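Local coordinates for protein glycerophosphodiester phosphodiesterase (Cytophaga hutchinsonii ATCC 33406, PDB 3CH0) that belongs to the glycerophosphodiester phosphodiesterase family and folds as a TIM barrel, at residues P22-A27 against V52-D57. Sequence-based numbering, arbitrary orientation.
Sequences PENTIA and VVVSHD
Glu23 and Asn24 meet Val54 and His56 by direct packing and through two bridging waters. The first water donates to Glu23 OE2 at 2.8 Å and accepts from Asn24 ND2 and from the backbone N of His56, the latter at 2.9 Å. The second donates to both Asn24 O and Val54 O, 2.7 Å from the latter, and so ties backbone to backbone.

In the direct contact, with its CG anti to the carbonyl carbon (chi1 -82°), Asn24 crosses Val54 obliquely, its CB, CG and OD1 all touching the single methyl CG1, OD1 at 3.6 Å. Glu23 OE2 comes equally close to His56 CB, and its carboxylate stands nearly perpendicular to the imidazole. Phe29, from helix 26-35, packs on both Asn24 and Val54.

Within 22-27, a type II turn runs from Pro22 to Thr25. Thr25 OG1, bonded to Pro22 O, also caps the helix at Ala28 N. In 52-57, His56 ND1 donates to Asp57 OD2 (2.7 Å, 163°), close to the ring plane but from above the carboxylate plane, while Ser55 OG binds Asp57 O.

For Glu23 and Asn24 the stronger polar partners lie beyond: OE2 forms a salt bridge with Arg15, and ND2 bonds Asp43 on strand 39-46. His56 NE2 bonds citric acid; this and a nearby glycerol, both probably from the crystallisation liquor, are consistent with a pocket. With Arg15 and Asp43 holding the carboxylate and amide, the link to 52-57 rests on shared waters and amide-methyl packing, while the ND1 bond should restrain rotation of the His56 ring.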
# COMPACT_ATOMS: atom_id res chain seq x y z
N PRO A 22 4.63 10.47 -8.93
CA PRO A 22 4.02 10.81 -7.64
C PRO A 22 3.24 9.65 -7.04
O PRO A 22 2.43 8.98 -7.70
CB PRO A 22 3.14 11.99 -7.98
CG PRO A 22 3.89 12.70 -9.11
CD PRO A 22 4.37 11.53 -9.94
N GLU A 23 3.56 9.33 -5.79
CA GLU A 23 2.99 8.13 -5.19
C GLU A 23 1.47 8.12 -5.12
O GLU A 23 0.84 9.16 -4.89
CB GLU A 23 3.51 8.04 -3.75
CG GLU A 23 3.01 9.07 -2.76
CD GLU A 23 3.83 9.07 -1.50
OE1 GLU A 23 5.00 9.45 -1.61
OE2 GLU A 23 3.21 8.83 -0.40
N ASN A 24 0.90 6.94 -5.26
CA ASN A 24 -0.52 6.78 -4.95
C ASN A 24 -1.44 7.66 -5.84
O ASN A 24 -2.54 8.00 -5.44
CB ASN A 24 -0.79 7.02 -3.46
CG ASN A 24 -0.50 5.80 -2.59
OD1 ASN A 24 -0.69 4.65 -2.99
ND2 ASN A 24 -0.04 6.07 -1.36
N THR A 25 -0.99 7.88 -7.09
CA THR A 25 -1.77 8.67 -8.04
C THR A 25 -2.18 7.77 -9.19
O THR A 25 -1.57 6.74 -9.50
CB THR A 25 -0.94 9.86 -8.57
OG1 THR A 25 0.21 9.37 -9.29
CG2 THR A 25 -0.54 10.79 -7.43
N ILE A 26 -3.24 8.21 -9.85
CA ILE A 26 -3.74 7.48 -11.03
C ILE A 26 -2.61 7.39 -12.07
O ILE A 26 -2.41 6.34 -12.68
CB ILE A 26 -4.96 8.17 -11.63
CG1 ILE A 26 -6.17 8.07 -10.69
CG2 ILE A 26 -5.29 7.58 -13.04
CD1 ILE A 26 -6.57 6.68 -10.27
N ALA A 27 -1.80 8.44 -12.22
CA ALA A 27 -0.65 8.32 -13.14
C ALA A 27 0.28 7.17 -12.73
O ALA A 27 0.69 6.37 -13.57
CB ALA A 27 0.12 9.62 -13.24
N VAL A 52 -13.42 6.89 0.61
CA VAL A 52 -12.14 6.18 0.72
C VAL A 52 -11.18 6.83 -0.28
O VAL A 52 -11.47 6.84 -1.50
CB VAL A 52 -12.26 4.68 0.46
CG1 VAL A 52 -10.90 3.96 0.69
CG2 VAL A 52 -13.32 4.03 1.36
N VAL A 53 -10.13 7.45 0.26
CA VAL A 53 -9.13 8.18 -0.48
C VAL A 53 -7.81 7.41 -0.50
O VAL A 53 -7.40 6.81 0.54
CB VAL A 53 -8.91 9.54 0.16
CG1 VAL A 53 -7.86 10.42 -0.63
CG2 VAL A 53 -10.24 10.34 0.30
N VAL A 54 -7.14 7.37 -1.65
CA VAL A 54 -5.83 6.74 -1.75
C VAL A 54 -4.77 7.71 -1.26
O VAL A 54 -4.60 8.79 -1.82
CB VAL A 54 -5.49 6.27 -3.18
CG1 VAL A 54 -4.21 5.39 -3.20
CG2 VAL A 54 -6.63 5.47 -3.79
N SER A 55 -4.12 7.40 -0.12
CA SER A 55 -3.17 8.28 0.51
C SER A 55 -2.37 7.51 1.55
O SER A 55 -2.95 6.77 2.33
CB SER A 55 -3.93 9.41 1.24
OG SER A 55 -3.01 10.34 1.75
N HIS A 56 -1.06 7.73 1.56
CA HIS A 56 -0.19 7.08 2.56
C HIS A 56 -0.46 7.55 3.97
O HIS A 56 -0.31 6.80 4.94
CB HIS A 56 1.29 7.32 2.23
CG HIS A 56 2.20 6.66 3.19
ND1 HIS A 56 2.78 7.34 4.25
CD2 HIS A 56 2.53 5.36 3.35
CE1 HIS A 56 3.48 6.47 4.97
NE2 HIS A 56 3.33 5.26 4.45
N ASP A 57 -0.83 8.82 4.12
CA ASP A 57 -1.07 9.46 5.44
C ASP A 57 -2.46 10.02 5.48
O ASP A 57 -3.10 10.32 4.46
CB ASP A 57 -0.02 10.52 5.71
CG ASP A 57 1.34 9.89 5.98
OD1 ASP A 57 1.59 9.37 7.13
OD2 ASP A 57 2.13 9.82 5.02
O HOH W 1 0.43 9.02 -0.53
O HOH W 2 -2.65 9.86 -3.40